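Local coordinates for protein fatty acid synthase 1, isoform A (Drosophila melanogaster, PDB 6FN6) that probably builds long-chain saturated fatty acids from acetyl-CoA and malonyl-CoA with NADPH, this piece being its dehydratase, enoylreductase and ketoreductase modifying region, at residues D168-F173 against K205-L210; D175-F180 against A237-R242; A41-A46 against S51-T56. All coordinates share one frame; numbering follows the deposited sequence.

Interaction 1. Residues D168-F173 against K205-L210; sequences DNWISF and KHFELL
Trp170 and His206 meet ring against ring at the heart of an aromatic cluster that joins the first turn of helix 170-183 to helix 203-210 in the C-terminal hotdog half of the dehydratase. The two backbones stay well apart, with 10.6 Å between the CA atoms of Trp170 and His206, so long side chains must bridge the gap from both directions. The packed part is the six-membered end of the indole: its CH2 lies over one face of the imidazole, 3.3 Å from His206 CG, and the two planes meet at 39°, an oblique pairing that is neither a stack nor a T. His206 reaches across to the other helix because its chi1 of -163° swings the ring away from its own backbone N, and it also presents an edge to the face of Phe173, where His206 CE1 lies 3.7 Å from Phe173 CE2. Trp166 adds further edge-to-face contacts to Trp170, Phe173 and His206.

The looser side belongs to Phe207, which is partly exposed. The indole turns its edge to the phenyl face in an offset T-shaped pair with planes at 83°, touching through Trp170 CZ2 and Phe207 CZ at 3.7 Å. At the helix start Asn169 is the N-cap, its OD1 accepting from Ser172 N at 2.7 Å in an almost straight bond.

No hydrogen bond links the two segments; ring faces and edges do the joining, while ND1 of the buried imidazole pairs with the backbone N of Gly238.

Interaction 2. Residues D175-F180 against A237-R242; sequences DTMLQF and AGVELR
The central helix of the C-terminal hotdog in the dehydratase, 170-183, lies against strand 239-248 through Met177 and Leu178. The short helix and strand axes approach to 10.4 Å and run at 43° to each other, the usual separation for a helix on a sheet. Met177 makes the larger part of the helix's contribution. Its chain runs out extended to SD, which rests on the isopropyl group of Val239, 3.6 Å from CG1; the bend at chi3 (63°) then turns CE so that it stays beside Val239 CG1 and also reaches Leu241 CD1 at 4.0 Å. The next residue, Leu178, crosses Leu241 at about a right angle, methyl to methyl, with Leu178 CD2 and Leu241 CD1 3.8 Å apart.

Between the two inward residues of the strand, Glu240 points away from the helix, and there its OE2 accepts from Arg242 NE at 2.9 Å in a salt bridge. Lys235 gives the same carboxylate a second cationic partner. Asp175, predicted as the proton donor of the dehydratase, also points away from the strand, on the same helix.

The chemistry divides by face: Val239 and Leu241 offer hydrocarbon side chains, and the helix answers with a thioether and a leucine, whereas charge is paired on the reverse of the strand, consistent with an apolar seat for the helix that bears Asp175.

Interaction 3. Residues A41-A46 against S51-T56; sequences AWQTFA and SEFHKT
Helix 34-48 ends and the chain doubles back along it, so that the irregular segment 51-56 comes within 5.0 Å of the helix, measured between the CA atoms of Gln43 and Phe53. Two aromatic side chains and an alanine methyl fill the angle of this turn. Phe53 carries most of it: its CG sits between the backbone N and the carbonyl carbon (chi1 87°), the crowded position, and from there the ring runs alongside Gln43 and stands edge-on to Trp42. The pair is T-shaped, planes at 80°, with Phe53 CD2 above the centre of the indole and 3.7 Å from Trp42 CE2. Over a face of the same phenyl ring lies the aliphatic part of Gln43, whose CG makes a CH-pi contact 3.8 Å from the ring centroid.

The indole also uses its edge. Trp42 NE1 donates to Thr56 O at 3.0 Å, the acceptor close to the indole plane, and meets the carbonyl nearly end-on, with a C=O...donor angle of 169°. Between these aromatics and the helix end, Ala46 CB rests 3.6 Å from Phe53 CA and equally close to Thr56 OG1. That hydroxyl donates to Glu52 O, which Lys55 N reaches from the opposite face of the carbonyl, so two donors brace the loop at one oxygen. Ser51 N adds a weak bond to Ala46 O.

One tryptophan thus serves two chemistries, an aromatic face for Phe53 and a polar N-H for Thr56 O, tying the helix of the N-terminal hotdog to the loop that leads into strand 58-65.

In the fold
All three contacts belong to the dehydratase, and they differ in burial and in chemistry. Interactions 1 and 2 share helix 170-183 and are both buried, yet the helix start meets aromatic rings and the next turns meet aliphatic groups and sulfur. The two join directly, through His206 with Gly238 and through Trp170 against Val239. Interaction 3, in the other hotdog, is only partly buried and alone uses hydrogen bonds across its segments. It reaches interaction 1 where Trp42 and Trp170 pack edge-to-face, so the aromatic cluster spans both hotdog halves. Interaction 2 does not touch interaction 3; their nearest atoms are about 7 Å apart.

Interaction 1. Residues D168-F173 against K205-L210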
loop_
_atom_site.group_PDB
_atom_site.type_symbol
_atom_site.label_atom_id
_atom_site.label_comp_id
_atom_site.label_asym_id
_atom_site.label_seq_id
_atom_site.Cartn_x
_atom_site.Cartn_y
_atom_site.Cartn_z
ATOM N N ASP A 168 10.337 39.287 1.179
ATOM C CA ASP A 168 11.119 38.640 2.228
ATOM C C ASP A 168 10.215 37.795 3.123
ATOM O O ASP A 168 10.305 37.857 4.350
ATOM C CB ASP A 168 11.865 39.684 3.062
ATOM C CG ASP A 168 12.950 39.071 3.930
ATOM O OD1 ASP A 168 13.596 38.099 3.483
ATOM O OD2 ASP A 168 13.157 39.560 5.060
ATOM N N ASN A 169 9.346 37.005 2.498
ATOM C CA ASN A 169 8.395 36.165 3.220
ATOM C C ASN A 169 8.125 34.885 2.429
ATOM O O ASN A 169 7.412 34.904 1.427
ATOM C CB ASN A 169 7.093 36.933 3.474
ATOM C CG ASN A 169 6.097 36.145 4.313
ATOM O OD1 ASN A 169 5.726 35.023 3.970
ATOM N ND2 ASN A 169 5.653 36.738 5.415
ATOM N N TRP A 170 8.690 33.773 2.890
ATOM C CA TRP A 170 8.587 32.503 2.174
ATOM C C TRP A 170 7.175 31.931 2.194
ATOM O O TRP A 170 6.742 31.318 1.219
ATOM C CB TRP A 170 9.567 31.483 2.759
ATOM C CG TRP A 170 11.002 31.802 2.469
ATOM C CD1 TRP A 170 11.847 32.559 3.228
ATOM C CD2 TRP A 170 11.758 31.380 1.328
ATOM N NE1 TRP A 170 13.083 32.628 2.631
ATOM C CE2 TRP A 170 13.053 31.913 1.465
ATOM C CE3 TRP A 170 11.463 30.600 0.207
ATOM C CZ2 TRP A 170 14.053 31.690 0.520
ATOM C CZ3 TRP A 170 12.457 30.381 -0.728
ATOM C CH2 TRP A 170 13.736 30.923 -0.565
ATOM N N ILE A 171 6.460 32.119 3.298
ATOM C CA ILE A 171 5.105 31.591 3.409
ATOM C C ILE A 171 4.210 32.208 2.338
ATOM O O ILE A 171 3.569 31.494 1.568
ATOM C CB ILE A 171 4.529 31.829 4.819
ATOM C CG1 ILE A 171 5.339 31.041 5.853
ATOM C CG2 ILE A 171 3.040 31.446 4.869
ATOM C CD1 ILE A 171 4.970 31.333 7.296
ATOM N N SER A 172 4.176 33.534 2.278
ATOM C CA SER A 172 3.326 34.217 1.312
ATOM C C SER A 172 3.750 33.858 -0.106
ATOM O O SER A 172 2.911 33.576 -0.963
ATOM C CB SER A 172 3.374 35.734 1.514
ATOM O OG SER A 172 4.546 36.296 0.951
ATOM N N PHE A 173 5.057 33.868 -0.351
ATOM C CA PHE A 173 5.571 33.622 -1.689
ATOM C C PHE A 173 5.202 32.229 -2.190
ATOM O O PHE A 173 4.692 32.076 -3.301
ATOM C CB PHE A 173 7.086 33.794 -1.724
ATOM C CG PHE A 173 7.698 33.409 -3.035
ATOM C CD1 PHE A 173 7.694 34.292 -4.100
ATOM C CD2 PHE A 173 8.265 32.159 -3.209
ATOM C CE1 PHE A 173 8.249 33.937 -5.313
ATOM C CE2 PHE A 173 8.822 31.800 -4.421
ATOM C CZ PHE A 173 8.814 32.689 -5.474
ATOM N N LYS A 205 20.159 29.754 -4.337
ATOM C CA LYS A 205 19.762 30.097 -5.696
ATOM C C LYS A 205 18.707 31.199 -5.697
ATOM O O LYS A 205 18.688 32.060 -6.578
ATOM C CB LYS A 205 19.227 28.852 -6.406
ATOM C CG LYS A 205 18.883 29.038 -7.873
ATOM C CD LYS A 205 17.705 28.153 -8.246
ATOM C CE LYS A 205 17.762 27.699 -9.690
ATOM N NZ LYS A 205 16.638 26.771 -10.008
ATOM N N HIS A 206 17.827 31.157 -4.704
ATOM C CA HIS A 206 16.732 32.110 -4.595
ATOM C C HIS A 206 17.244 33.541 -4.434
ATOM O O HIS A 206 16.799 34.450 -5.134
ATOM C CB HIS A 206 15.831 31.740 -3.416
ATOM C CG HIS A 206 14.486 32.397 -3.449
ATOM N ND1 HIS A 206 13.474 31.978 -4.284
ATOM C CD2 HIS A 206 13.985 33.437 -2.742
ATOM C CE1 HIS A 206 12.407 32.733 -4.094
ATOM N NE2 HIS A 206 12.691 33.627 -3.164
ATOM N N PHE A 207 18.184 33.734 -3.513
ATOM C CA PHE A 207 18.642 35.075 -3.164
ATOM C C PHE A 207 19.627 35.647 -4.180
ATOM O O PHE A 207 19.735 36.865 -4.317
ATOM C CB PHE A 207 19.272 35.071 -1.769
ATOM C CG PHE A 207 18.288 34.810 -0.665
ATOM C CD1 PHE A 207 17.294 35.732 -0.377
ATOM C CD2 PHE A 207 18.356 33.647 0.086
ATOM C CE1 PHE A 207 16.383 35.500 0.636
ATOM C CE2 PHE A 207 17.448 33.409 1.102
ATOM C CZ PHE A 207 16.460 34.337 1.378
ATOM N N GLU A 208 20.345 34.785 -4.894
ATOM C CA GLU A 208 21.266 35.265 -5.919
ATOM C C GLU A 208 20.475 35.685 -7.154
ATOM O O GLU A 208 20.964 36.445 -7.991
ATOM C CB GLU A 208 22.303 34.196 -6.284
ATOM C CG GLU A 208 21.777 33.058 -7.154
ATOM C CD GLU A 208 22.861 32.059 -7.527
ATOM O OE1 GLU A 208 23.433 31.426 -6.613
ATOM O OE2 GLU A 208 23.142 31.908 -8.736
ATOM N N LEU A 209 19.246 35.186 -7.258
ATOM C CA LEU A 209 18.332 35.610 -8.310
ATOM C C LEU A 209 17.634 36.905 -7.910
ATOM O O LEU A 209 17.346 37.754 -8.753
ATOM C CB LEU A 209 17.303 34.518 -8.596
ATOM C CG LEU A 209 17.796 33.310 -9.400
ATOM C CD1 LEU A 209 16.753 32.204 -9.389
ATOM C CD2 LEU A 209 18.134 33.703 -10.828
ATOM N N LEU A 210 17.360 37.042 -6.616
ATOM C CA LEU A 210 16.728 38.244 -6.089
ATOM C C LEU A 210 17.688 39.429 -6.112
ATOM O O LEU A 210 17.262 40.579 -6.221
ATOM C CB LEU A 210 16.231 38.001 -4.664
ATOM C CG LEU A 210 14.877 37.302 -4.536
ATOM C CD1 LEU A 210 14.663 36.803 -3.120
ATOM C CD2 LEU A 210 13.751 38.239 -4.948
#

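Interaction 2. Residues D175-F180 against A237-R242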
loop_
_atom_site.group_PDB
_atom_site.type_symbol
_atom_site.label_atom_id
_atom_site.label_comp_id
_atom_site.label_asym_id
_atom_site.label_seq_id
_atom_site.Cartn_x
_atom_site.Cartn_y
_atom_site.Cartn_z
ATOM N N ASP A 175 2.871 30.393 -1.105
ATOM C CA ASP A 175 1.415 30.327 -1.210
ATOM C C ASP A 175 0.938 30.834 -2.569
ATOM O O ASP A 175 0.069 30.229 -3.188
ATOM C CB ASP A 175 0.748 31.133 -0.095
ATOM C CG ASP A 175 -0.765 30.989 -0.101
ATOM O OD1 ASP A 175 -1.258 29.846 -0.176
ATOM O OD2 ASP A 175 -1.465 32.020 -0.033
ATOM N N THR A 176 1.505 31.945 -3.031
ATOM C CA THR A 176 1.116 32.507 -4.323
ATOM C C THR A 176 1.435 31.534 -5.458
ATOM O O THR A 176 0.803 31.577 -6.512
ATOM C CB THR A 176 1.804 33.865 -4.593
ATOM O OG1 THR A 176 3.223 33.732 -4.455
ATOM C CG2 THR A 176 1.294 34.919 -3.626
ATOM N N MET A 177 2.421 30.668 -5.247
ATOM C CA MET A 177 2.713 29.606 -6.208
ATOM C C MET A 177 1.545 28.619 -6.277
ATOM O O MET A 177 1.217 28.110 -7.346
ATOM C CB MET A 177 4.001 28.869 -5.841
ATOM C CG MET A 177 5.249 29.741 -5.857
ATOM S SD MET A 177 6.762 28.826 -5.475
ATOM C CE MET A 177 6.822 27.679 -6.846
ATOM N N LEU A 178 0.927 28.344 -5.131
ATOM C CA LEU A 178 -0.238 27.465 -5.090
ATOM C C LEU A 178 -1.460 28.168 -5.671
ATOM O O LEU A 178 -2.268 27.554 -6.368
ATOM C CB LEU A 178 -0.532 27.011 -3.658
ATOM C CG LEU A 178 0.613 26.350 -2.889
ATOM C CD1 LEU A 178 0.100 25.777 -1.576
ATOM C CD2 LEU A 178 1.289 25.274 -3.723
ATOM N N GLN A 179 -1.593 29.455 -5.373
ATOM C CA GLN A 179 -2.659 30.259 -5.949
ATOM C C GLN A 179 -2.568 30.183 -7.465
ATOM O O GLN A 179 -3.570 30.011 -8.157
ATOM C CB GLN A 179 -2.568 31.713 -5.487
ATOM C CG GLN A 179 -2.691 31.913 -3.992
ATOM C CD GLN A 179 -2.541 33.368 -3.602
ATOM O OE1 GLN A 179 -2.459 34.244 -4.462
ATOM N NE2 GLN A 179 -2.498 33.634 -2.302
ATOM N N PHE A 180 -1.351 30.322 -7.971
ATOM C CA PHE A 180 -1.118 30.359 -9.405
ATOM C C PHE A 180 -1.543 29.062 -10.082
ATOM O O PHE A 180 -2.082 29.076 -11.190
ATOM C CB PHE A 180 0.356 30.640 -9.695
ATOM C CG PHE A 180 0.657 30.786 -11.152
ATOM C CD1 PHE A 180 0.430 31.988 -11.802
ATOM C CD2 PHE A 180 1.159 29.722 -11.875
ATOM C CE1 PHE A 180 0.700 32.122 -13.146
ATOM C CE2 PHE A 180 1.433 29.849 -13.217
ATOM C CZ PHE A 180 1.204 31.050 -13.855
ATOM N N ALA A 237 11.909 30.547 -9.246
ATOM C CA ALA A 237 13.175 30.819 -8.578
ATOM C C ALA A 237 13.692 29.577 -7.846
ATOM O O ALA A 237 13.964 28.555 -8.477
ATOM C CB ALA A 237 13.017 31.995 -7.614
ATOM N N GLY A 238 13.829 29.660 -6.526
ATOM C CA GLY A 238 14.440 28.594 -5.752
ATOM C C GLY A 238 13.479 27.513 -5.299
ATOM O O GLY A 238 13.898 26.512 -4.719
ATOM N N VAL A 239 12.192 27.718 -5.557
ATOM C CA VAL A 239 11.165 26.774 -5.134
ATOM C C VAL A 239 10.672 25.965 -6.332
ATOM O O VAL A 239 10.354 26.520 -7.382
ATOM C CB VAL A 239 9.992 27.498 -4.439
ATOM C CG1 VAL A 239 8.986 26.489 -3.893
ATOM C CG2 VAL A 239 10.502 28.401 -3.321
ATOM N N GLU A 240 10.619 24.650 -6.166
ATOM C CA GLU A 240 10.116 23.764 -7.209
ATOM C C GLU A 240 9.116 22.774 -6.612
ATOM O O GLU A 240 9.463 21.988 -5.731
ATOM C CB GLU A 240 11.274 23.023 -7.880
ATOM C CG GLU A 240 10.895 22.302 -9.156
ATOM C CD GLU A 240 12.042 21.490 -9.728
ATOM O OE1 GLU A 240 12.962 22.092 -10.318
ATOM O OE2 GLU A 240 12.019 20.250 -9.592
ATOM N N LEU A 241 7.878 22.819 -7.093
ATOM C CA LEU A 241 6.805 22.000 -6.534
ATOM C C LEU A 241 6.274 20.994 -7.552
ATOM O O LEU A 241 5.796 21.371 -8.619
ATOM C CB LEU A 241 5.666 22.893 -6.034
ATOM C CG LEU A 241 6.072 23.949 -5.000
ATOM C CD1 LEU A 241 4.909 24.871 -4.679
ATOM C CD2 LEU A 241 6.605 23.298 -3.725
ATOM N N ARG A 242 6.372 19.710 -7.216
ATOM C CA ARG A 242 5.931 18.640 -8.107
ATOM C C ARG A 242 4.719 17.904 -7.537
ATOM O O ARG A 242 4.594 17.749 -6.322
ATOM C CB ARG A 242 7.066 17.641 -8.347
ATOM C CG ARG A 242 8.409 18.276 -8.673
ATOM C CD ARG A 242 9.449 17.217 -8.991
ATOM N NE ARG A 242 10.813 17.727 -8.882
ATOM C CZ ARG A 242 11.905 16.990 -9.062
ATOM N NH1 ARG A 242 11.797 15.702 -9.362
ATOM N NH2 ARG A 242 13.106 17.539 -8.939
#

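Interaction 3. Residues A41-A46 against S51-T56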
loop_
_atom_site.group_PDB
_atom_site.type_symbol
_atom_site.label_atom_id
_atom_site.label_comp_id
_atom_site.label_asym_id
_atom_site.label_seq_id
_atom_site.Cartn_x
_atom_site.Cartn_y
_atom_site.Cartn_z
ATOM N N ALA A 41 8.215 23.385 9.227
ATOM C CA ALA A 41 8.986 22.151 9.139
ATOM C C ALA A 41 10.391 22.460 8.643
ATOM O O ALA A 41 11.378 21.907 9.132
ATOM C CB ALA A 41 8.299 21.155 8.217
ATOM N N TRP A 42 10.470 23.359 7.671
ATOM C CA TRP A 42 11.744 23.764 7.096
ATOM C C TRP A 42 12.619 24.455 8.139
ATOM O O TRP A 42 13.793 24.119 8.301
ATOM C CB TRP A 42 11.499 24.691 5.904
ATOM C CG TRP A 42 12.735 25.226 5.255
ATOM C CD1 TRP A 42 13.999 24.721 5.347
ATOM C CD2 TRP A 42 12.822 26.378 4.411
ATOM N NE1 TRP A 42 14.869 25.491 4.611
ATOM C CE2 TRP A 42 14.169 26.515 4.028
ATOM C CE3 TRP A 42 11.888 27.309 3.943
ATOM C CZ2 TRP A 42 14.606 27.543 3.197
ATOM C CZ3 TRP A 42 12.326 28.330 3.119
ATOM C CH2 TRP A 42 13.672 28.439 2.755
ATOM N N GLN A 43 12.041 25.425 8.840
ATOM C CA GLN A 43 12.786 26.218 9.809
ATOM C C GLN A 43 13.320 25.375 10.961
ATOM O O GLN A 43 14.529 25.312 11.182
ATOM C CB GLN A 43 11.906 27.344 10.354
ATOM C CG GLN A 43 11.747 28.508 9.389
ATOM C CD GLN A 43 10.830 29.589 9.919
ATOM O OE1 GLN A 43 10.086 29.376 10.875
ATOM N NE2 GLN A 43 10.878 30.760 9.297
ATOM N N THR A 44 12.420 24.722 11.687
ATOM C CA THR A 44 12.807 23.959 12.866
ATOM C C THR A 44 13.812 22.865 12.523
ATOM O O THR A 44 14.734 22.603 13.293
ATOM C CB THR A 44 11.587 23.313 13.551
ATOM O OG1 THR A 44 10.827 22.573 12.587
ATOM C CG2 THR A 44 10.705 24.379 14.191
ATOM N N PHE A 45 13.635 22.232 11.369
ATOM C CA PHE A 45 14.526 21.155 10.952
ATOM C C PHE A 45 15.949 21.655 10.731
ATOM O O PHE A 45 16.915 20.970 11.068
ATOM C CB PHE A 45 14.006 20.489 9.678
ATOM C CG PHE A 45 14.826 19.310 9.238
ATOM C CD1 PHE A 45 14.858 18.150 9.996
ATOM C CD2 PHE A 45 15.557 19.358 8.064
ATOM C CE1 PHE A 45 15.611 17.062 9.595
ATOM C CE2 PHE A 45 16.310 18.272 7.658
ATOM C CZ PHE A 45 16.337 17.123 8.424
ATOM N N ALA A 46 16.076 22.849 10.164
ATOM C CA ALA A 46 17.389 23.438 9.933
ATOM C C ALA A 46 18.026 23.858 11.252
ATOM O O ALA A 46 19.246 23.790 11.420
ATOM C CB ALA A 46 17.278 24.628 8.996
ATOM N N SER A 51 22.069 24.791 11.482
ATOM C CA SER A 51 22.150 25.868 10.502
ATOM C C SER A 51 20.963 26.825 10.572
ATOM O O SER A 51 19.979 26.570 11.268
ATOM C CB SER A 51 22.244 25.279 9.094
ATOM O OG SER A 51 23.406 24.481 8.952
ATOM N N GLU A 52 21.072 27.928 9.838
ATOM C CA GLU A 52 19.963 28.856 9.654
ATOM C C GLU A 52 19.145 28.393 8.454
ATOM O O GLU A 52 19.707 27.936 7.459
ATOM C CB GLU A 52 20.480 30.281 9.447
ATOM C CG GLU A 52 21.102 30.901 10.690
ATOM C CD GLU A 52 21.724 32.258 10.417
ATOM O OE1 GLU A 52 22.774 32.306 9.741
ATOM O OE2 GLU A 52 21.165 33.276 10.878
ATOM N N PHE A 53 17.823 28.507 8.542
ATOM C CA PHE A 53 16.952 27.905 7.536
ATOM C C PHE A 53 17.138 28.552 6.164
ATOM O O PHE A 53 16.998 27.886 5.141
ATOM C CB PHE A 53 15.484 27.984 7.972
ATOM C CG PHE A 53 14.790 29.257 7.583
ATOM C CD1 PHE A 53 14.953 30.412 8.329
ATOM C CD2 PHE A 53 13.952 29.291 6.481
ATOM C CE1 PHE A 53 14.306 31.579 7.973
ATOM C CE2 PHE A 53 13.302 30.455 6.121
ATOM C CZ PHE A 53 13.479 31.600 6.868
ATOM N N HIS A 54 17.466 29.840 6.137
ATOM C CA HIS A 54 17.675 30.530 4.867
ATOM C C HIS A 54 19.047 30.181 4.294
ATOM O O HIS A 54 19.375 30.568 3.173
ATOM C CB HIS A 54 17.531 32.048 5.029
ATOM C CG HIS A 54 18.466 32.649 6.032
ATOM N ND1 HIS A 54 18.178 32.709 7.378
ATOM C CD2 HIS A 54 19.678 33.235 5.880
ATOM C CE1 HIS A 54 19.174 33.296 8.014
ATOM N NE2 HIS A 54 20.098 33.625 7.128
ATOM N N LYS A 55 19.840 29.448 5.071
ATOM C CA LYS A 55 21.149 28.982 4.625
ATOM C C LYS A 55 21.122 27.475 4.375
ATOM O O LYS A 55 22.134 26.881 4.003
ATOM C CB LYS A 55 22.214 29.296 5.681
ATOM C CG LYS A 55 22.515 30.771 5.897
ATOM C CD LYS A 55 23.441 31.335 4.839
ATOM C CE LYS A 55 23.795 32.786 5.144
ATOM N NZ LYS A 55 24.559 32.924 6.421
ATOM N N THR A 56 19.953 26.867 4.563
ATOM C CA THR A 56 19.825 25.414 4.525
ATOM C C THR A 56 18.837 24.939 3.461
ATOM O O THR A 56 17.627 25.077 3.635
ATOM C CB THR A 56 19.364 24.867 5.893
ATOM O OG1 THR A 56 20.175 25.422 6.935
ATOM C CG2 THR A 56 19.468 23.352 5.928
#